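Local coordinates for protein cystathionine gamma-synthase (Xanthomonas oryzae pv. oryzae KACC 10331, PDB 6LD9) that binds pyridoxal phosphate and probably makes cystathionine for methionine biosynthesis, a product held here as its aldimine with the cofactor, at residues Ser206-Ile211 with Ala335-Gly340; Ser343-Pro348 with Leu371-Gly376; Asp110-Ser115 with Pro157-Leu162. The protein carries 2 engineered substitutions. All coordinates share one frame; numbering follows the deposited sequence.

All three contacts are buried, and all three reach the cofactor-cystathionine adduct E9U. Interaction 1 joins two loops by CH-pi, CA-H...O and water-mediated contacts. Interaction 2 is a regular strand pair in the five-stranded sheet, held by backbone hydrogen bonds. Interaction 3 brings two loops of the seven-stranded sheet together through a carboxylate, a hydroxyl and a water. Residues 335-340 lead into the strand of 343-348, so interactions 1 and 2 touch: A335 and I345 pair by backbone, and S374 OG probably accepts from G339 N. Interaction 3 meets interaction 2 where P160 packs on R372 and P348, while interactions 1 and 3 do not touch.

Interaction 1: residues Ser206-Ile211 with Ala335-Gly340; sequences STTKYI and AESLGG. With E9U ((2~{S})-4-[(2~{R})-2-azanyl-3-oxidanyl-3-oxidanylidene-propyl]sulfanyl-2-[(~{E})-[2-methyl-3-oxidanyl-5-(phosphonooxymethyl)pyridin-4-yl]methylideneamino]butanoic acid), chain G.
The cofactor pocket of this PLP-dependent enzyme is partly built from two loops: 206-211, which holds K209, the predicted site of pyridoxal phosphate attachment, and 335-340, which crosses beside it. Y210 turns one ring face to G339, whose CA stands 3.5 Å from the centroid of the Y210 ring and only 12° off the ring normal, a CH-pi contact over the face. With CG anti to its own carbonyl carbon (chi1 -65°), the ring lies across the G339 backbone. Two CA-H...O contacts continue the seam: K209 CA lies 3.2 Å from L338 O, and Y210 CA 3.5 Å from G339 O. The K209 chain, bent at chi2, crosses L338 at about a right angle, with K209 CB 3.9 Å from L338 CD1. A water spans the loops further along, donating to T208 O at 3.1 Å and hydrogen-bonded to S337 OG.

Both loops grip E9U. S206 OG donates to E9U O2P at 2.7 Å and T208 OG1 donates to the same phosphate oxygen at 2.8 Å; T208 OG1 is also hydrogen-bonded to G219 N. From the other loop, S337 N donates to the carboxylate oxygen E9U OT at 2.8 Å, and E336 OE2 accepts from the amino group NH at the far end of the cystathionine. Y57 of a second subunit packs on T208, K209 and E336, so the pocket is completed across a subunit interface.

No direct hydrogen bond links the two loops. Their cohesion comes largely from CH-pi and CH...O contacts, the packing of L338, a shared water and the ligand itself, one loop holding the phosphate and the other the amino-acid part. With C4A joined to the amino nitrogen of cystathionine and no lysine attached, the adduct is an external aldimine.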
loop_
_atom_site.group_PDB
_atom_site.type_symbol
_atom_site.label_atom_id
_atom_site.label_comp_id
_atom_site.label_asym_id
_atom_site.label_seq_id
_atom_site.Cartn_x
_atom_site.Cartn_y
_atom_site.Cartn_z
ATOM N N SER C 206 -21.689 2.292 5.442
ATOM C CA SER C 206 -20.695 1.695 4.513
ATOM C C SER C 206 -19.711 2.802 4.195
ATOM O O SER C 206 -20.157 3.734 3.553
ATOM C CB SER C 206 -21.342 1.171 3.277
ATOM O OG SER C 206 -20.391 0.837 2.295
ATOM N N THR C 207 -18.504 2.784 4.723
ATOM C CA THR C 207 -17.460 3.769 4.360
ATOM C C THR C 207 -17.020 3.579 2.902
ATOM O O THR C 207 -16.283 4.430 2.386
ATOM C CB THR C 207 -16.249 3.653 5.267
ATOM O OG1 THR C 207 -15.763 2.317 5.136
ATOM C CG2 THR C 207 -16.623 4.027 6.681
ATOM N N THR C 208 -17.454 2.478 2.290
ATOM C CA THR C 208 -17.185 2.157 0.868
ATOM C C THR C 208 -17.687 3.310 -0.026
ATOM O O THR C 208 -17.165 3.524 -1.130
ATOM C CB THR C 208 -17.896 0.849 0.545
ATOM O OG1 THR C 208 -17.602 -0.152 1.533
ATOM C CG2 THR C 208 -17.535 0.331 -0.824
ATOM N N LYS C 209 -18.681 4.062 0.447
ATOM C CA LYS C 209 -19.455 5.000 -0.385
ATOM C C LYS C 209 -18.788 6.384 -0.216
ATOM O O LYS C 209 -17.566 6.518 -0.564
ATOM C CB LYS C 209 -20.931 4.762 -0.056
ATOM C CG LYS C 209 -21.479 3.301 -0.170
ATOM C CD LYS C 209 -20.777 2.506 -1.258
ATOM C CE LYS C 209 -21.279 1.149 -1.763
ATOM N NZ LYS C 209 -21.996 0.415 -0.723
ATOM N N TYR C 210 -19.509 7.420 0.180
ATOM C CA TYR C 210 -18.954 8.802 0.228
ATOM C C TYR C 210 -17.775 9.008 1.170
ATOM O O TYR C 210 -16.919 9.812 0.897
ATOM C CB TYR C 210 -20.022 9.809 0.618
ATOM C CG TYR C 210 -21.106 9.912 -0.426
ATOM C CD1 TYR C 210 -20.909 10.650 -1.561
ATOM C CD2 TYR C 210 -22.308 9.273 -0.264
ATOM C CE1 TYR C 210 -21.881 10.749 -2.544
ATOM C CE2 TYR C 210 -23.296 9.391 -1.225
ATOM C CZ TYR C 210 -23.114 10.150 -2.377
ATOM O OH TYR C 210 -24.118 10.237 -3.346
ATOM N N ILE C 211 -17.722 8.348 2.290
ATOM C CA ILE C 211 -16.639 8.638 3.262
ATOM C C ILE C 211 -15.300 8.317 2.593
ATOM O O ILE C 211 -14.413 9.183 2.562
ATOM C CB ILE C 211 -16.866 7.858 4.551
ATOM C CG1 ILE C 211 -18.067 8.425 5.309
ATOM C CG2 ILE C 211 -15.631 7.882 5.406
ATOM C CD1 ILE C 211 -18.536 7.568 6.435
ATOM N N ALA C 335 -22.415 -0.298 -13.061
ATOM C CA ALA C 335 -21.722 -0.991 -11.967
ATOM C C ALA C 335 -22.490 -0.770 -10.674
ATOM O O ALA C 335 -23.198 0.205 -10.588
ATOM C CB ALA C 335 -20.324 -0.481 -11.843
ATOM N N GLU C 336 -22.230 -1.598 -9.687
ATOM C CA GLU C 336 -22.754 -1.437 -8.303
ATOM C C GLU C 336 -21.909 -0.412 -7.539
ATOM O O GLU C 336 -20.909 0.084 -8.077
ATOM C CB GLU C 336 -22.808 -2.815 -7.619
ATOM C CG GLU C 336 -23.732 -3.798 -8.373
ATOM C CD GLU C 336 -23.753 -5.263 -7.938
ATOM O OE1 GLU C 336 -24.799 -5.925 -8.181
ATOM O OE2 GLU C 336 -22.729 -5.760 -7.383
ATOM N N SER C 337 -22.297 -0.141 -6.307
ATOM C CA SER C 337 -21.716 0.867 -5.386
ATOM C C SER C 337 -22.188 2.282 -5.808
ATOM O O SER C 337 -22.979 2.445 -6.762
ATOM C CB SER C 337 -20.216 0.729 -5.329
ATOM O OG SER C 337 -19.628 1.337 -4.181
ATOM N N LEU C 338 -21.722 3.271 -5.074
ATOM C CA LEU C 338 -22.172 4.681 -5.161
ATOM C C LEU C 338 -21.197 5.437 -4.262
ATOM O O LEU C 338 -20.444 4.788 -3.448
ATOM C CB LEU C 338 -23.601 4.810 -4.644
ATOM C CG LEU C 338 -23.784 4.288 -3.203
ATOM C CD1 LEU C 338 -24.087 5.383 -2.197
ATOM C CD2 LEU C 338 -24.870 3.232 -3.117
ATOM N N GLY C 339 -21.220 6.761 -4.372
ATOM C CA GLY C 339 -20.520 7.680 -3.438
ATOM C C GLY C 339 -19.149 7.951 -3.943
ATOM O O GLY C 339 -18.389 8.593 -3.230
ATOM N N GLY C 340 -18.826 7.446 -5.103
ATOM C CA GLY C 340 -17.497 7.712 -5.661
ATOM C C GLY C 340 -17.439 9.050 -6.377
ATOM O O GLY C 340 -18.473 9.562 -6.862
HETATM N N1 E9U G . -25.974 0.089 3.689
HETATM C C2 E9U G . -26.396 0.669 2.508
HETATM C C3 E9U G . -25.845 0.281 1.211
HETATM N N E9U G . -24.751 -0.710 -1.222
HETATM C CA E9U G . -24.168 -1.050 -2.543
HETATM C C E9U G . -25.078 -0.441 -3.571
HETATM O O E9U G . -26.295 -0.228 -3.245
HETATM C CB E9U G . -24.031 -2.573 -2.629
HETATM C CG E9U G . -23.897 -3.113 -3.991
HETATM S SD E9U G . -24.656 -4.697 -4.196
HETATM C CE E9U G . -23.610 -6.023 -3.629
HETATM C CZ E9U G . -23.400 -7.488 -4.114
HETATM C CH E9U G . -23.949 -8.417 -3.089
HETATM N NH E9U G . -23.608 -7.926 -5.503
HETATM C C2A E9U G . -27.431 1.771 2.536
HETATM C C4 E9U G . -24.844 -0.764 1.190
HETATM C C4A E9U G . -24.297 -1.195 -0.106
HETATM C C5 E9U G . -24.445 -1.296 2.509
HETATM C C5A E9U G . -23.411 -2.343 2.664
HETATM C C6 E9U G . -25.042 -0.824 3.698
HETATM O O1P E9U G . -21.093 -2.998 0.569
HETATM O O2P E9U G . -19.710 -1.794 2.320
HETATM O O3 E9U G . -26.280 0.807 0.076
HETATM O O3P E9U G . -20.772 -3.943 2.905
HETATM O O4P E9U G . -22.090 -1.783 2.660
HETATM O OT E9U G . -24.628 -0.218 -4.744
HETATM O OX1 E9U G . -24.423 -9.496 -3.359
HETATM O OX2 E9U G . -23.873 -8.108 -1.909
HETATM P P E9U G . -20.855 -2.709 2.042
HETATM O O HOH W 1 -17.503 2.815 -4.121
#

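Interaction 2: residues Ser343-Pro348 with Leu371-Gly376. With E9U ((2~{S})-4-[(2~{R})-2-azanyl-3-oxidanyl-3-oxidanylidene-propyl]sulfanyl-2-[(~{E})-[2-methyl-3-oxidanyl-5-(phosphonooxymethyl)pyridin-4-yl]methylideneamino]butanoic acid), chain G.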
loop_
_atom_site.group_PDB
_atom_site.type_symbol
_atom_site.label_atom_id
_atom_site.label_comp_id
_atom_site.label_asym_id
_atom_site.label_seq_id
_atom_site.Cartn_x
_atom_site.Cartn_y
_atom_site.Cartn_z
ATOM N N SER C 343 -18.961 8.886 -11.680
ATOM C CA SER C 343 -20.433 8.714 -11.870
ATOM C C SER C 343 -20.765 7.277 -12.271
ATOM O O SER C 343 -20.066 6.692 -13.132
ATOM C CB SER C 343 -20.949 9.725 -12.863
ATOM O OG SER C 343 -20.906 11.015 -12.261
ATOM N N LEU C 344 -21.842 6.750 -11.703
ATOM C CA LEU C 344 -22.244 5.341 -11.882
ATOM C C LEU C 344 -23.734 5.266 -12.180
ATOM O O LEU C 344 -24.519 6.131 -11.752
ATOM C CB LEU C 344 -21.976 4.593 -10.592
ATOM C CG LEU C 344 -20.538 4.525 -10.112
ATOM C CD1 LEU C 344 -20.474 3.917 -8.705
ATOM C CD2 LEU C 344 -19.692 3.706 -11.053
ATOM N N ILE C 345 -24.123 4.206 -12.858
ATOM C CA ILE C 345 -25.544 3.865 -13.082
ATOM C C ILE C 345 -25.729 2.400 -12.710
ATOM O O ILE C 345 -24.832 1.582 -12.973
ATOM C CB ILE C 345 -25.935 4.216 -14.516
ATOM C CG1 ILE C 345 -27.422 4.010 -14.732
ATOM C CG2 ILE C 345 -25.149 3.427 -15.528
ATOM C CD1 ILE C 345 -27.901 4.600 -16.050
ATOM N N ALA C 346 -26.876 2.092 -12.119
ATOM C CA ALA C 346 -27.222 0.715 -11.686
ATOM C C ALA C 346 -28.690 0.448 -12.017
ATOM O O ALA C 346 -29.474 1.431 -12.087
ATOM C CB ALA C 346 -26.908 0.505 -10.222
ATOM N N HIS C 347 -28.977 -0.808 -12.374
ATOM C CA HIS C 347 -30.328 -1.433 -12.509
ATOM C C HIS C 347 -30.597 -2.324 -11.295
ATOM O O HIS C 347 -30.193 -3.500 -11.290
ATOM C CB HIS C 347 -30.431 -2.253 -13.794
ATOM C CG HIS C 347 -31.767 -2.891 -14.014
ATOM N ND1 HIS C 347 -31.956 -4.257 -13.879
ATOM C CD2 HIS C 347 -32.937 -2.367 -14.449
ATOM C CE1 HIS C 347 -33.209 -4.528 -14.161
ATOM N NE2 HIS C 347 -33.818 -3.387 -14.522
ATOM N N PRO C 348 -31.200 -1.763 -10.219
ATOM C CA PRO C 348 -31.311 -2.452 -8.936
ATOM C C PRO C 348 -31.966 -3.841 -8.932
ATOM O O PRO C 348 -31.508 -4.752 -8.175
ATOM C CB PRO C 348 -32.189 -1.501 -8.120
ATOM C CG PRO C 348 -31.814 -0.136 -8.670
ATOM C CD PRO C 348 -31.697 -0.369 -10.154
ATOM N N LEU C 371 -33.776 2.796 -12.944
ATOM C CA LEU C 371 -32.332 3.170 -13.024
ATOM C C LEU C 371 -31.977 4.129 -11.881
ATOM O O LEU C 371 -32.780 4.993 -11.555
ATOM C CB LEU C 371 -32.118 3.825 -14.374
ATOM C CG LEU C 371 -32.349 2.890 -15.553
ATOM C CD1 LEU C 371 -32.094 3.622 -16.854
ATOM C CD2 LEU C 371 -31.453 1.673 -15.411
ATOM N N ARG C 372 -30.829 3.888 -11.256
ATOM C CA ARG C 372 -30.274 4.606 -10.108
ATOM C C ARG C 372 -28.969 5.291 -10.557
ATOM O O ARG C 372 -28.056 4.615 -11.004
ATOM C CB ARG C 372 -30.008 3.599 -8.998
ATOM C CG ARG C 372 -29.747 4.250 -7.662
ATOM C CD ARG C 372 -29.254 3.337 -6.593
ATOM N NE ARG C 372 -27.923 2.883 -6.883
ATOM C CZ ARG C 372 -27.265 1.985 -6.147
ATOM N NH1 ARG C 372 -27.816 1.448 -5.081
ATOM N NH2 ARG C 372 -26.028 1.642 -6.462
ATOM N N LEU C 373 -28.844 6.598 -10.358
ATOM C CA LEU C 373 -27.606 7.351 -10.632
ATOM C C LEU C 373 -26.911 7.665 -9.332
ATOM O O LEU C 373 -27.571 8.046 -8.388
ATOM C CB LEU C 373 -27.952 8.639 -11.354
ATOM C CG LEU C 373 -28.749 8.428 -12.622
ATOM C CD1 LEU C 373 -29.120 9.756 -13.172
ATOM C CD2 LEU C 373 -27.962 7.609 -13.630
ATOM N N SER C 374 -25.619 7.387 -9.306
ATOM C CA SER C 374 -24.691 7.957 -8.325
ATOM C C SER C 374 -23.972 9.069 -9.084
ATOM O O SER C 374 -23.165 8.741 -10.022
ATOM C CB SER C 374 -23.752 6.943 -7.714
ATOM O OG SER C 374 -22.843 7.567 -6.782
ATOM N N ILE C 375 -24.198 10.328 -8.667
ATOM C CA ILE C 375 -23.620 11.443 -9.443
ATOM C C ILE C 375 -22.289 11.803 -8.839
ATOM O O ILE C 375 -22.230 12.019 -7.640
ATOM C CB ILE C 375 -24.629 12.565 -9.614
ATOM C CG1 ILE C 375 -25.667 11.987 -10.565
ATOM C CG2 ILE C 375 -24.004 13.846 -10.188
ATOM C CD1 ILE C 375 -26.967 12.574 -10.453
ATOM N N GLY C 376 -21.269 11.743 -9.703
ATOM C CA GLY C 376 -19.866 12.081 -9.409
ATOM C C GLY C 376 -19.590 13.567 -9.473
ATOM O O GLY C 376 -20.562 14.363 -9.433
HETATM N N1 E9U G . -25.974 0.089 3.689
HETATM C C2 E9U G . -26.396 0.669 2.508
HETATM C C3 E9U G . -25.845 0.281 1.211
HETATM N N E9U G . -24.751 -0.710 -1.222
HETATM C CA E9U G . -24.168 -1.050 -2.543
HETATM C C E9U G . -25.078 -0.441 -3.571
HETATM O O E9U G . -26.295 -0.228 -3.245
HETATM C CB E9U G . -24.031 -2.573 -2.629
HETATM C CG E9U G . -23.897 -3.113 -3.991
HETATM S SD E9U G . -24.656 -4.697 -4.196
HETATM C CE E9U G . -23.610 -6.023 -3.629
HETATM C CZ E9U G . -23.400 -7.488 -4.114
HETATM C CH E9U G . -23.949 -8.417 -3.089
HETATM N NH E9U G . -23.608 -7.926 -5.503
HETATM C C2A E9U G . -27.431 1.771 2.536
HETATM C C4 E9U G . -24.844 -0.764 1.190
HETATM C C4A E9U G . -24.297 -1.195 -0.106
HETATM C C5 E9U G . -24.445 -1.296 2.509
HETATM C C5A E9U G . -23.411 -2.343 2.664
HETATM C C6 E9U G . -25.042 -0.824 3.698
HETATM O O1P E9U G . -21.093 -2.998 0.569
HETATM O O2P E9U G . -19.710 -1.794 2.320
HETATM O O3 E9U G . -26.280 0.807 0.076
HETATM O O3P E9U G . -20.772 -3.943 2.905
HETATM O O4P E9U G . -22.090 -1.783 2.660
HETATM O OT E9U G . -24.628 -0.218 -4.744
HETATM O OX1 E9U G . -24.423 -9.496 -3.359
HETATM O OX2 E9U G . -23.873 -8.108 -1.909
HETATM P P E9U G . -20.855 -2.709 2.042
#
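Strands 344-346 and 371-374 run antiparallel, their axes 4.8 Å apart and their directions 159° from each other, with L344-S374 and A346-R372 as hydrogen-bonded pairs and I345-L373 as the non-hydrogen-bonded pair between them. Each hydrogen-bonded pair closes a ring of two bonds: L344 N reaches S374 O at 2.9 Å and R372 N reaches A346 O also at 2.9 Å, while S374 N donates back to L344 O, and A346 N to R372 O. At the S343-G376 end of the pair, S343 OG accepts the N-H of G376 at 2.7 Å; the same hydroxyl is also hydrogen-bonded to E378, so that two partners probably set its rotation.

I345 and L373 lie side by side on one face of the sheet, I345 CG1 3.8 Å from L373 CD2. R372 is on the other face with L344, A346 and S374. Its chain runs out extended and then bends at chi3 (69°), bringing the guanidinium edge to the carboxylate of E9U. The grip is two-pronged: R372 NH1 donates to E9U O at 2.9 Å, and R372 NH2 to E9U OT at 2.9 Å with an N-H...O angle of 176°, nearly straight. The carboxylate carbon lies in the guanidinium plane, as in a bidentate arginine-carboxylate pair. A346 CB sits 4.0 Å from R372 NH2, and P348 CG packs on R372 CB at the root of the chain. H347 turns its ring edge-to-face with F49 of a second subunit.

In the five-stranded sheet this pair has 310-315 beside 370-374, and 333-334 beside 344-346. Helix 318-326 covers the face of I345 through F325, with V322 and F325 also meeting L371, while I375 rests on helix 259-277.

Interaction 3: residues Asp110-Ser115 with Pro157-Leu162. With E9U ((2~{S})-4-[(2~{R})-2-azanyl-3-oxidanyl-3-oxidanylidene-propyl]sulfanyl-2-[(~{E})-[2-methyl-3-oxidanyl-5-(phosphonooxymethyl)pyridin-4-yl]methylideneamino]butanoic acid), chain G.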
loop_
_atom_site.group_PDB
_atom_site.type_symbol
_atom_site.label_atom_id
_atom_site.label_comp_id
_atom_site.label_asym_id
_atom_site.label_seq_id
_atom_site.Cartn_x
_atom_site.Cartn_y
_atom_site.Cartn_z
ATOM N N ASP C 110 -37.990 -1.075 2.569
ATOM C CA ASP C 110 -37.241 -0.658 1.359
ATOM C C ASP C 110 -35.742 -0.463 1.651
ATOM O O ASP C 110 -35.062 0.280 0.886
ATOM C CB ASP C 110 -37.846 0.622 0.826
ATOM C CG ASP C 110 -37.735 1.877 1.688
ATOM O OD1 ASP C 110 -37.391 1.831 2.906
ATOM O OD2 ASP C 110 -38.063 2.938 1.113
ATOM N N ALA C 111 -35.234 -1.087 2.710
ATOM C CA ALA C 111 -33.781 -1.208 2.978
ATOM C C ALA C 111 -32.997 -1.836 1.783
ATOM O O ALA C 111 -33.590 -2.581 0.957
ATOM C CB ALA C 111 -33.590 -1.973 4.266
ATOM N N TYR C 112 -31.717 -1.464 1.654
ATOM C CA TYR C 112 -30.693 -2.095 0.783
ATOM C C TYR C 112 -30.920 -3.606 0.795
ATOM O O TYR C 112 -31.082 -4.172 1.890
ATOM C CB TYR C 112 -29.299 -1.694 1.287
ATOM C CG TYR C 112 -28.182 -2.498 0.696
ATOM C CD1 TYR C 112 -28.072 -2.643 -0.687
ATOM C CD2 TYR C 112 -27.308 -3.211 1.514
ATOM C CE1 TYR C 112 -27.105 -3.463 -1.244
ATOM C CE2 TYR C 112 -26.329 -4.033 0.964
ATOM C CZ TYR C 112 -26.221 -4.138 -0.417
ATOM O OH TYR C 112 -25.305 -4.979 -0.961
ATOM N N GLY C 113 -30.974 -4.223 -0.385
ATOM C CA GLY C 113 -31.213 -5.673 -0.566
ATOM C C GLY C 113 -30.191 -6.552 0.165
ATOM O O GLY C 113 -30.573 -7.640 0.627
ATOM N N GLY C 114 -28.970 -6.069 0.374
ATOM C CA GLY C 114 -28.007 -6.761 1.230
ATOM C C GLY C 114 -28.446 -6.800 2.679
ATOM O O GLY C 114 -28.264 -7.855 3.344
ATOM N N SER C 115 -28.964 -5.703 3.203
ATOM C CA SER C 115 -29.514 -5.683 4.586
ATOM C C SER C 115 -30.671 -6.693 4.705
ATOM O O SER C 115 -30.695 -7.498 5.653
ATOM C CB SER C 115 -29.959 -4.313 4.938
ATOM O OG SER C 115 -28.941 -3.333 4.724
ATOM N N PRO C 157 -31.888 8.697 3.553
ATOM C CA PRO C 157 -32.856 8.308 2.547
ATOM C C PRO C 157 -32.594 6.867 2.076
ATOM O O PRO C 157 -31.468 6.439 2.057
ATOM C CB PRO C 157 -32.540 9.179 1.315
ATOM C CG PRO C 157 -31.713 10.298 1.868
ATOM C CD PRO C 157 -30.999 9.750 3.072
ATOM N N SER C 158 -33.650 6.193 1.647
ATOM C CA SER C 158 -33.666 4.746 1.372
ATOM C C SER C 158 -33.031 4.458 -0.020
ATOM O O SER C 158 -33.075 5.291 -0.907
ATOM C CB SER C 158 -35.082 4.212 1.522
ATOM O OG SER C 158 -35.961 4.565 0.433
ATOM N N ASN C 159 -32.465 3.276 -0.185
ATOM C CA ASN C 159 -31.781 2.814 -1.406
ATOM C C ASN C 159 -32.714 1.814 -2.057
ATOM O O ASN C 159 -32.830 0.738 -1.510
ATOM C CB ASN C 159 -30.459 2.177 -0.986
ATOM C CG ASN C 159 -29.668 1.531 -2.103
ATOM O OD1 ASN C 159 -28.594 0.966 -1.785
ATOM N ND2 ASN C 159 -30.130 1.649 -3.358
ATOM N N PRO C 160 -33.262 2.018 -3.271
ATOM C CA PRO C 160 -32.914 3.125 -4.166
ATOM C C PRO C 160 -34.021 4.125 -4.539
ATOM O O PRO C 160 -33.823 4.890 -5.454
ATOM C CB PRO C 160 -32.695 2.295 -5.431
ATOM C CG PRO C 160 -33.967 1.421 -5.452
ATOM C CD PRO C 160 -34.117 1.036 -3.981
ATOM N N LEU C 161 -35.125 4.156 -3.807
ATOM C CA LEU C 161 -36.239 5.102 -4.097
ATOM C C LEU C 161 -36.189 6.431 -3.312
ATOM O O LEU C 161 -37.062 7.272 -3.531
ATOM C CB LEU C 161 -37.508 4.325 -3.803
ATOM C CG LEU C 161 -37.795 3.310 -4.901
ATOM C CD1 LEU C 161 -38.719 2.229 -4.376
ATOM C CD2 LEU C 161 -38.371 4.013 -6.137
ATOM N N LEU C 162 -35.166 6.650 -2.501
ATOM C CA LEU C 162 -34.906 7.909 -1.747
ATOM C C LEU C 162 -36.131 8.301 -0.886
ATOM O O LEU C 162 -36.468 9.460 -0.838
ATOM C CB LEU C 162 -34.542 8.995 -2.763
ATOM C CG LEU C 162 -33.172 8.932 -3.425
ATOM C CD1 LEU C 162 -32.074 8.890 -2.414
ATOM C CD2 LEU C 162 -33.032 7.761 -4.343
HETATM N N1 E9U G . -25.974 0.089 3.689
HETATM C C2 E9U G . -26.396 0.669 2.508
HETATM C C3 E9U G . -25.845 0.281 1.211
HETATM N N E9U G . -24.751 -0.710 -1.222
HETATM C CA E9U G . -24.168 -1.050 -2.543
HETATM C C E9U G . -25.078 -0.441 -3.571
HETATM O O E9U G . -26.295 -0.228 -3.245
HETATM C CB E9U G . -24.031 -2.573 -2.629
HETATM C CG E9U G . -23.897 -3.113 -3.991
HETATM S SD E9U G . -24.656 -4.697 -4.196
HETATM C CE E9U G . -23.610 -6.023 -3.629
HETATM C CZ E9U G . -23.400 -7.488 -4.114
HETATM C CH E9U G . -23.949 -8.417 -3.089
HETATM N NH E9U G . -23.608 -7.926 -5.503
HETATM C C2A E9U G . -27.431 1.771 2.536
HETATM C C4 E9U G . -24.844 -0.764 1.190
HETATM C C4A E9U G . -24.297 -1.195 -0.106
HETATM C C5 E9U G . -24.445 -1.296 2.509
HETATM C C5A E9U G . -23.411 -2.343 2.664
HETATM C C6 E9U G . -25.042 -0.824 3.698
HETATM O O1P E9U G . -21.093 -2.998 0.569
HETATM O O2P E9U G . -19.710 -1.794 2.320
HETATM O O3 E9U G . -26.280 0.807 0.076
HETATM O O3P E9U G . -20.772 -3.943 2.905
HETATM O O4P E9U G . -22.090 -1.783 2.660
HETATM O OT E9U G . -24.628 -0.218 -4.744
HETATM O OX1 E9U G . -24.423 -9.496 -3.359
HETATM O OX2 E9U G . -23.873 -8.108 -1.909
HETATM P P E9U G . -20.855 -2.709 2.042
HETATM O O HOH W 2 -35.724 2.385 -1.311
#
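Y112 lays one ring face over the cofactor end of E9U, whose C4A stands 3.5 Å above the plane of the Y112 ring toward its rim, and it runs alongside the N159 side chain, ring and amide planes 11° apart. On the opposite face G114 N sits 3.2 Å above the centre of the Y112 ring, so this ring is held between ligand and helix start. Y112 is the N-cap of helix 113-124, and its OH is hydrogen-bonded to R59 of a second subunit.

Further out, S158 OG donates to D110 OD2 at 2.7 Å, arriving 62° out of the carboxylate plane. D110 OD2 also forms a salt bridge with R163. A water joins the loops: it donates to D110 O at 3.1 Å and to S158 OG at 2.8 Å, and accepts from L161 N at 3.1 Å. E155 ties the loops further, one carboxylate oxygen taking Y112 N and the other N159 N.

Three partners thus hold the water, and a hydroxyl and an arginine share one carboxylate oxygen, which would probably favour the ionised form of D110.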